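Local coordinates for probable UbiX-like flavin prenyltransferase (Escherichia coli, PDB 1SBZ), which probably makes prenylated FMN, the cofactor of a phenolic acid decarboxylase, by joining a dimethylallyl group to reduced flavin mononucleotide, at residues D[6-11]-D[34-39]; D[12-17]-D[44-49]. One frame throughout, in Å; residues are numbered along the deposited sequence.

Interaction 1 of 2, residues D[6-11]-D[34-39]. With FMN (flavin mononucleotide), chain H.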
ATOM      1  N   GLY D   6      12.491  29.308 -10.793  1.00 20.88           N
ATOM      2  CA  GLY D   6      13.655  28.727 -10.144  1.00 20.17           C
ATOM      3  C   GLY D   6      14.542  28.138 -11.221  1.00 20.30           C
ATOM      4  O   GLY D   6      14.046  27.556 -12.181  1.00 20.08           O
HETATM    5  N   MSE D   7      15.850  28.308 -11.085  1.00 20.25           N
HETATM    6  CA  MSE D   7      16.782  27.635 -11.977  1.00 20.86           C
HETATM    7  C   MSE D   7      17.725  26.803 -11.162  1.00 19.65           C
HETATM    8  O   MSE D   7      18.124  27.180 -10.064  1.00 19.41           O
HETATM    9  CB  MSE D   7      17.547  28.615 -12.863  1.00 20.43           C
HETATM   10  CG  MSE D   7      16.696  29.259 -13.940  1.00 21.19           C
HETATM   11 SE   MSE D   7      17.779  30.222 -15.252  1.00 24.82          SE
HETATM   12  CE  MSE D   7      18.833  28.755 -16.003  1.00 22.19           C
ATOM     13  N   THR D   8      18.116  25.679 -11.737  1.00 19.07           N
ATOM     14  CA  THR D   8      18.765  24.632 -10.989  1.00 18.59           C
ATOM     15  C   THR D   8      19.878  23.976 -11.826  1.00 18.48           C
ATOM     16  O   THR D   8      19.865  24.072 -13.049  1.00 18.43           O
ATOM     17  CB  THR D   8      17.634  23.682 -10.543  1.00 19.06           C
ATOM     18  OG1 THR D   8      17.311  23.946  -9.168  1.00 18.74           O
ATOM     19  CG2 THR D   8      18.022  22.288 -10.577  1.00 18.45           C
ATOM     20  N   GLY D   9      20.833  23.324 -11.163  1.00 18.48           N
ATOM     21  CA  GLY D   9      22.065  22.857 -11.804  1.00 18.27           C
ATOM     22  C   GLY D   9      21.984  21.578 -12.623  1.00 18.25           C
ATOM     23  O   GLY D   9      22.892  20.756 -12.584  1.00 18.66           O
ATOM     24  N   ALA D  10      20.898  21.401 -13.362  1.00 17.90           N
ATOM     25  CA  ALA D  10      20.832  20.347 -14.363  1.00 18.12           C
ATOM     26  C   ALA D  10      21.262  20.934 -15.701  1.00 18.00           C
ATOM     27  O   ALA D  10      21.065  22.125 -15.965  1.00 18.15           O
ATOM     28  CB  ALA D  10      19.427  19.770 -14.457  1.00 17.32           C
ATOM     29  N   THR D  11      21.859  20.107 -16.551  1.00 18.22           N
ATOM     30  CA  THR D  11      22.208  20.589 -17.872  1.00 18.23           C
ATOM     31  C   THR D  11      20.906  21.030 -18.556  1.00 18.46           C
ATOM     32  O   THR D  11      19.863  20.407 -18.385  1.00 18.86           O
ATOM     33  CB  THR D  11      23.032  19.540 -18.662  1.00 18.11           C
ATOM     34  OG1 THR D  11      23.291  20.032 -19.980  1.00 18.92           O
ATOM     35  CG2 THR D  11      22.248  18.244 -18.893  1.00 17.37           C
ATOM     36  N   VAL D  34      15.013  32.754  -8.904  1.00 25.24           N
ATOM     37  CA  VAL D  34      15.953  32.217  -7.921  1.00 24.92           C
ATOM     38  C   VAL D  34      16.891  31.242  -8.623  1.00 25.10           C
ATOM     39  O   VAL D  34      16.465  30.173  -9.061  1.00 24.94           O
ATOM     40  CB  VAL D  34      15.245  31.502  -6.741  1.00 24.69           C
ATOM     41  CG1 VAL D  34      16.216  31.281  -5.597  1.00 24.28           C
ATOM     42  CG2 VAL D  34      14.064  32.295  -6.249  1.00 24.62           C
HETATM   43  N   MSE D  35      18.160  31.621  -8.744  1.00 25.04           N
HETATM   44  CA  MSE D  35      19.176  30.738  -9.322  1.00 26.24           C
HETATM   45  C   MSE D  35      19.953  30.051  -8.203  1.00 24.99           C
HETATM   46  O   MSE D  35      20.476  30.720  -7.311  1.00 24.61           O
HETATM   47  CB  MSE D  35      20.157  31.518 -10.205  1.00 25.71           C
HETATM   48  CG  MSE D  35      19.573  32.115 -11.464  1.00 27.11           C
HETATM   49 SE   MSE D  35      20.884  33.258 -12.391  1.00 31.17          SE
HETATM   50  CE  MSE D  35      20.975  34.698 -11.060  1.00 28.43           C
ATOM     51  N   SER D  36      20.023  28.720  -8.247  1.00 24.31           N
ATOM     52  CA  SER D  36      20.821  27.964  -7.284  1.00 23.36           C
ATOM     53  C   SER D  36      22.303  28.188  -7.566  1.00 23.25           C
ATOM     54  O   SER D  36      22.654  28.681  -8.630  1.00 23.19           O
ATOM     55  CB  SER D  36      20.501  26.474  -7.380  1.00 23.40           C
ATOM     56  OG  SER D  36      21.021  25.924  -8.576  1.00 22.25           O
ATOM     57  N   LYS D  37      23.164  27.819  -6.620  1.00 23.14           N
ATOM     58  CA  LYS D  37      24.608  27.890  -6.829  1.00 23.53           C
ATOM     59  C   LYS D  37      25.012  27.134  -8.102  1.00 23.25           C
ATOM     60  O   LYS D  37      25.766  27.649  -8.932  1.00 22.75           O
ATOM     61  CB  LYS D  37      25.355  27.347  -5.605  1.00 24.26           C
ATOM     62  CG  LYS D  37      26.876  27.539  -5.635  1.00 26.00           C
ATOM     63  CD  LYS D  37      27.604  26.242  -5.988  1.00 28.69           C
ATOM     64  CE  LYS D  37      29.118  26.457  -6.166  1.00 29.58           C
ATOM     65  NZ  LYS D  37      29.743  27.226  -5.031  1.00 32.57           N
ATOM     66  N   TRP D  38      24.487  25.927  -8.273  1.00 22.95           N
ATOM     67  CA  TRP D  38      24.882  25.119  -9.425  1.00 23.14           C
ATOM     68  C   TRP D  38      24.282  25.572 -10.756  1.00 23.29           C
ATOM     69  O   TRP D  38      24.871  25.334 -11.807  1.00 23.15           O
ATOM     70  CB  TRP D  38      24.702  23.620  -9.145  1.00 22.84           C
ATOM     71  CG  TRP D  38      25.751  23.144  -8.189  1.00 22.62           C
ATOM     72  CD1 TRP D  38      25.591  22.873  -6.857  1.00 22.64           C
ATOM     73  CD2 TRP D  38      27.142  22.942  -8.473  1.00 22.05           C
ATOM     74  NE1 TRP D  38      26.789  22.489  -6.302  1.00 21.88           N
ATOM     75  CE2 TRP D  38      27.761  22.531  -7.269  1.00 22.21           C
ATOM     76  CE3 TRP D  38      27.932  23.056  -9.630  1.00 21.79           C
ATOM     77  CZ2 TRP D  38      29.131  22.227  -7.188  1.00 22.71           C
ATOM     78  CZ3 TRP D  38      29.297  22.757  -9.545  1.00 22.91           C
ATOM     79  CH2 TRP D  38      29.878  22.344  -8.331  1.00 22.47           C
ATOM     80  N   ALA D  39      23.136  26.253 -10.705  1.00 23.73           N
ATOM     81  CA  ALA D  39      22.549  26.854 -11.904  1.00 24.35           C
ATOM     82  C   ALA D  39      23.469  27.929 -12.470  1.00 25.05           C
ATOM     83  O   ALA D  39      23.656  28.016 -13.682  1.00 25.35           O
ATOM     84  CB  ALA D  39      21.188  27.430 -11.604  1.00 24.28           C
TER
HETATM   85  N1  FMN H1404      21.892  16.837 -12.018  1.00 19.94           N
HETATM   86  C2  FMN H1404      20.721  16.303 -12.503  1.00 19.80           C
HETATM   87  O2  FMN H1404      19.911  15.865 -11.694  1.00 19.54           O
HETATM   88  N3  FMN H1404      20.482  16.263 -13.863  1.00 19.41           N
HETATM   89  C4  FMN H1404      21.428  16.773 -14.744  1.00 20.13           C
HETATM   90  O4  FMN H1404      21.097  16.966 -15.918  1.00 19.17           O
HETATM   91  C4A FMN H1404      22.623  17.322 -14.244  1.00 20.00           C
HETATM   92  N5  FMN H1404      23.591  17.844 -15.087  1.00 19.99           N
HETATM   93  C5A FMN H1404      24.761  18.387 -14.566  1.00 19.59           C
HETATM   94  C6  FMN H1404      25.732  18.918 -15.420  1.00 20.25           C
HETATM   95  C7  FMN H1404      26.913  19.470 -14.902  1.00 20.58           C
HETATM   96  C7M FMN H1404      27.740  20.353 -15.803  1.00 22.80           C
HETATM   97  C8  FMN H1404      27.121  19.488 -13.518  1.00 20.26           C
HETATM   98  C8M FMN H1404      28.239  20.293 -12.898  1.00 21.90           C
HETATM   99  C9  FMN H1404      26.152  18.959 -12.673  1.00 19.80           C
HETATM  100  C9A FMN H1404      24.970  18.411 -13.188  1.00 19.77           C
HETATM  101  N10 FMN H1404      24.007  17.880 -12.334  1.00 19.67           N
HETATM  102  C10 FMN H1404      22.847  17.342 -12.866  1.00 19.64           C
HETATM  103  C1' FMN H1404      24.336  17.651 -10.883  1.00 19.09           C
HETATM  104  C2' FMN H1404      23.707  18.752 -10.035  1.00 19.54           C
HETATM  105  O2' FMN H1404      24.161  20.010 -10.489  1.00 20.58           O
HETATM  106  C3' FMN H1404      23.981  18.562  -8.538  1.00 19.64           C
HETATM  107  O3' FMN H1404      23.229  17.457  -8.057  1.00 19.41           O
HETATM  108  C4' FMN H1404      23.689  19.810  -7.697  1.00 18.98           C
HETATM  109  O4' FMN H1404      23.814  19.530  -6.316  1.00 19.54           O
HETATM  110  C5' FMN H1404      22.292  20.375  -7.937  1.00 19.18           C
HETATM  111  O5' FMN H1404      22.008  21.377  -6.974  1.00 19.00           O
HETATM  112  P   FMN H1404      20.801  22.403  -7.267  1.00 19.44           P
HETATM  113  O1P FMN H1404      21.246  23.315  -8.393  1.00 20.50           O
HETATM  114  O2P FMN H1404      20.547  23.159  -5.997  1.00 18.37           O
HETATM  115  O3P FMN H1404      19.570  21.619  -7.676  1.00 18.94           O

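Interaction 2 of 2, residues D[12-17]-D[44-49]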
ATOM      1  N   GLY D  12      20.950  22.151 -19.260  1.00 18.25           N
ATOM      2  CA  GLY D  12      19.739  22.723 -19.818  1.00 18.49           C
ATOM      3  C   GLY D  12      19.478  24.142 -19.361  1.00 18.34           C
ATOM      4  O   GLY D  12      18.327  24.598 -19.370  1.00 18.03           O
ATOM      5  N   ALA D  13      20.541  24.852 -18.976  1.00 18.46           N
ATOM      6  CA  ALA D  13      20.425  26.277 -18.638  1.00 18.42           C
ATOM      7  C   ALA D  13      19.853  27.135 -19.781  1.00 18.76           C
ATOM      8  O   ALA D  13      19.128  28.095 -19.505  1.00 19.14           O
ATOM      9  CB  ALA D  13      21.759  26.839 -18.150  1.00 18.34           C
ATOM     10  N   PRO D  14      20.158  26.815 -21.047  1.00 18.97           N
ATOM     11  CA  PRO D  14      19.542  27.515 -22.181  1.00 19.23           C
ATOM     12  C   PRO D  14      18.013  27.510 -22.167  1.00 19.67           C
ATOM     13  O   PRO D  14      17.404  28.454 -22.667  1.00 19.54           O
ATOM     14  CB  PRO D  14      20.057  26.732 -23.394  1.00 19.33           C
ATOM     15  CG  PRO D  14      21.359  26.202 -22.950  1.00 18.54           C
ATOM     16  CD  PRO D  14      21.150  25.825 -21.514  1.00 18.96           C
ATOM     17  N   LEU D  15      17.412  26.457 -21.602  1.00 20.05           N
ATOM     18  CA  LEU D  15      15.956  26.374 -21.410  1.00 20.20           C
ATOM     19  C   LEU D  15      15.462  27.462 -20.458  1.00 20.56           C
ATOM     20  O   LEU D  15      14.441  28.094 -20.713  1.00 20.43           O
ATOM     21  CB  LEU D  15      15.553  24.998 -20.861  1.00 20.06           C
ATOM     22  CG  LEU D  15      15.865  23.751 -21.694  1.00 20.75           C
ATOM     23  CD1 LEU D  15      15.880  22.503 -20.823  1.00 20.74           C
ATOM     24  CD2 LEU D  15      14.868  23.608 -22.853  1.00 21.21           C
ATOM     25  N   GLY D  16      16.188  27.666 -19.357  1.00 21.25           N
ATOM     26  CA  GLY D  16      15.834  28.688 -18.370  1.00 21.32           C
ATOM     27  C   GLY D  16      15.959  30.095 -18.921  1.00 22.12           C
ATOM     28  O   GLY D  16      15.049  30.918 -18.769  1.00 22.41           O
ATOM     29  N   VAL D  17      17.089  30.373 -19.563  1.00 22.37           N
ATOM     30  CA  VAL D  17      17.341  31.683 -20.178  1.00 22.81           C
ATOM     31  C   VAL D  17      16.284  32.029 -21.229  1.00 23.30           C
ATOM     32  O   VAL D  17      15.779  33.151 -21.252  1.00 23.14           O
ATOM     33  CB  VAL D  17      18.759  31.769 -20.798  1.00 22.73           C
ATOM     34  CG1 VAL D  17      19.014  33.159 -21.402  1.00 22.81           C
ATOM     35  CG2 VAL D  17      19.819  31.438 -19.755  1.00 22.31           C
ATOM     36  N   GLU D  44      26.844  29.655 -16.901  1.00 28.48           N
ATOM     37  CA  GLU D  44      28.124  30.139 -17.380  1.00 29.20           C
ATOM     38  C   GLU D  44      28.768  29.164 -18.375  1.00 29.23           C
ATOM     39  O   GLU D  44      29.289  29.590 -19.410  1.00 29.14           O
ATOM     40  CB  GLU D  44      29.028  30.506 -16.193  1.00 29.48           C
ATOM     41  CG  GLU D  44      28.871  31.977 -15.807  1.00 31.54           C
ATOM     42  CD  GLU D  44      29.234  32.321 -14.369  1.00 34.13           C
ATOM     43  OE1 GLU D  44      29.926  31.527 -13.689  1.00 36.09           O
ATOM     44  OE2 GLU D  44      28.807  33.412 -13.914  1.00 35.07           O
ATOM     45  N   LEU D  45      28.677  27.865 -18.087  1.00 29.08           N
ATOM     46  CA  LEU D  45      29.172  26.816 -18.989  1.00 28.89           C
ATOM     47  C   LEU D  45      28.398  26.695 -20.307  1.00 28.50           C
ATOM     48  O   LEU D  45      29.003  26.584 -21.376  1.00 28.75           O
ATOM     49  CB  LEU D  45      29.185  25.452 -18.276  1.00 29.25           C
ATOM     50  CG  LEU D  45      29.480  24.196 -19.118  1.00 30.14           C
ATOM     51  CD1 LEU D  45      30.957  24.119 -19.519  1.00 31.49           C
ATOM     52  CD2 LEU D  45      29.041  22.902 -18.403  1.00 29.69           C
ATOM     53  N   GLU D  46      27.069  26.722 -20.230  1.00 27.76           N
ATOM     54  CA  GLU D  46      26.212  26.310 -21.355  1.00 27.20           C
ATOM     55  C   GLU D  46      25.662  27.441 -22.214  1.00 27.17           C
ATOM     56  O   GLU D  46      25.129  27.197 -23.305  1.00 26.89           O
ATOM     57  CB  GLU D  46      25.062  25.437 -20.848  1.00 26.73           C
ATOM     58  CG  GLU D  46      25.552  24.207 -20.111  1.00 25.36           C
ATOM     59  CD  GLU D  46      24.444  23.271 -19.679  1.00 23.89           C
ATOM     60  OE1 GLU D  46      23.255  23.658 -19.688  1.00 22.57           O
ATOM     61  OE2 GLU D  46      24.784  22.137 -19.317  1.00 23.08           O
ATOM     62  N   THR D  47      25.766  28.666 -21.704  1.00 27.23           N
ATOM     63  CA  THR D  47      25.281  29.850 -22.400  1.00 27.64           C
ATOM     64  C   THR D  47      26.389  30.906 -22.418  1.00 28.28           C
ATOM     65  O   THR D  47      27.305  30.851 -21.585  1.00 28.32           O
ATOM     66  CB  THR D  47      24.028  30.443 -21.710  1.00 27.44           C
ATOM     67  OG1 THR D  47      24.430  31.292 -20.627  1.00 27.08           O
ATOM     68  CG2 THR D  47      23.179  29.357 -21.041  1.00 27.79           C
ATOM     69  N   PRO D  48      26.305  31.862 -23.347  1.00 28.78           N
ATOM     70  CA  PRO D  48      27.257  32.970 -23.393  1.00 29.42           C
ATOM     71  C   PRO D  48      26.944  34.041 -22.341  1.00 30.03           C
ATOM     72  O   PRO D  48      27.667  35.032 -22.245  1.00 30.41           O
ATOM     73  CB  PRO D  48      27.062  33.532 -24.800  1.00 29.23           C
ATOM     74  CG  PRO D  48      25.630  33.272 -25.098  1.00 28.93           C
ATOM     75  CD  PRO D  48      25.312  31.955 -24.439  1.00 28.73           C
ATOM     76  N   TYR D  49      25.885  33.833 -21.558  1.00 30.27           N
ATOM     77  CA  TYR D  49      25.481  34.787 -20.525  1.00 30.53           C
ATOM     78  C   TYR D  49      26.155  34.464 -19.206  1.00 30.27           C
ATOM     79  O   TYR D  49      26.512  33.314 -18.952  1.00 30.28           O
ATOM     80  CB  TYR D  49      23.961  34.773 -20.335  1.00 31.01           C
ATOM     81  CG  TYR D  49      23.183  35.004 -21.609  1.00 32.06           C
ATOM     82  CD1 TYR D  49      22.583  33.944 -22.285  1.00 33.13           C
ATOM     83  CD2 TYR D  49      23.055  36.283 -22.146  1.00 32.85           C
ATOM     84  CE1 TYR D  49      21.871  34.156 -23.462  1.00 33.50           C
ATOM     85  CE2 TYR D  49      22.350  36.505 -23.318  1.00 33.26           C
ATOM     86  CZ  TYR D  49      21.760  35.442 -23.971  1.00 32.96           C
ATOM     87  OH  TYR D  49      21.057  35.666 -25.135  1.00 32.57           O
TER

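Interaction 1 of 2, residues D[6-11]-D[34-39]
Met7 and Ala39 meet through their beta carbons, CB to CB at 4.0 Å, where the end of strand 2-7 comes against the first turn of helix 37-46. Met7 sets CG anti to its own carbonyl carbon (chi1 -71°), and its neighbour on the same face of the sheet, Met35, brings CG up to Met7 CB while its selenium end leads away. Both selenomethionines also pack on Ile43 and Val54. The methyl of Ala39 is wedged against the backbone as well, with CB 3.4 Å from Met7 O.

The two strands are parallel and in register, Gly6 beside Val34 and Met7 beside Met35. Met7 N donates to Val34 O, and Ser36 N to Met7 O, so that the backbone of Met7 is held on its N-H by strand 30-35 and on its C=O by Ser36, the residue just after that strand. These are the first and third elements of a beta-alpha-beta unit, whose strand ends open into the loops that bind FMN, in a flavoprotein fold with a parallel sheet.

Ser36 turns its hydroxyl to two tasks. With OG between the backbone N and the carbonyl carbon (chi1 71°), it accepts from Ala39 N as the N-cap of helix 37-46 and donates to FMN O1P, Ser36 OG lying 2.6 Å from that phosphate oxygen. Gly9 N reaches the same O1P at 2.8 Å. The absence of a side chain at Gly9 matters here, since a beta carbon would collide with Trp38 CB; instead Gly9 CA lies 3.8 Å from Trp38 CB. The Trp38 indole comes up to the ribityl chain obliquely, CD1 3.7 Å from FMN C4'. Further along, Gly9 O accepts from FMN O2', and Ala10 sets CA 3.5 Å from C4A of the isoalloxazine.

Interaction 2 of 2, residues D[12-17]-D[44-49]
Glu46 sends CG anti to its own carbonyl carbon (chi1 -58°) and continues with an extended chain (chi2 -176°), which carries its carboxylate to the backbone of Gly12 and Ala13, at the lead-in to helix 13-24. There OE1 takes two backbone donors. Gly12 N approaches on the syn lone pair, 2.8 Å from Glu46 OE1, in a nearly straight bond. Ala13 N lies 3.0 Å from Glu46 OE1 and meets it nearly along the C-O axis. The ring of Pro14 crosses the Glu46 side chain at about a right angle, with Pro14 CD 3.5 Å from Glu46 OE1.

Past the carboxylate the contact becomes apolar. Thr47, just past the end of helix 37-46, directs its CG2 methyl at Ala13 CB and the Pro14 ring, while its OG1 accepts from Tyr49 N in an ST turn and also bonds Ile43 O. Tyr49 sets CE1 3.7 Å from Val17 CG1, the two side chains crossing obliquely.

Phe151 of the second subunit packs on Pro14 and Glu46, and Glu46 OE2 is hydrogen-bonded to Thr11 OG1. Three bonds on two oxygens thus fix the rotation of the buried carboxylate and tie the end of helix 37-46 to the FMN-binding loop.

Overall arrangement
Interactions 1 and 2 lie about 10 Å apart, centre to centre, and their segments alternate along the chain: 6-11, 12-17, 34-39, 44-49. Strand 2-7, helix 13-24 and strand 30-35 supply the beta-alpha-beta unit, and helix 37-46 serves both contacts, its beginning in interaction 1 and its end in interaction 2. The two contacts touch each other through Thr11 and Glu46, and Met7 CE packs on the backbone of helix 13-24. The FMN-binding loop that follows strand 2-7 thus meets helix 37-46 near both of its ends, close to where a second subunit of the dodecamer also meets Thr11.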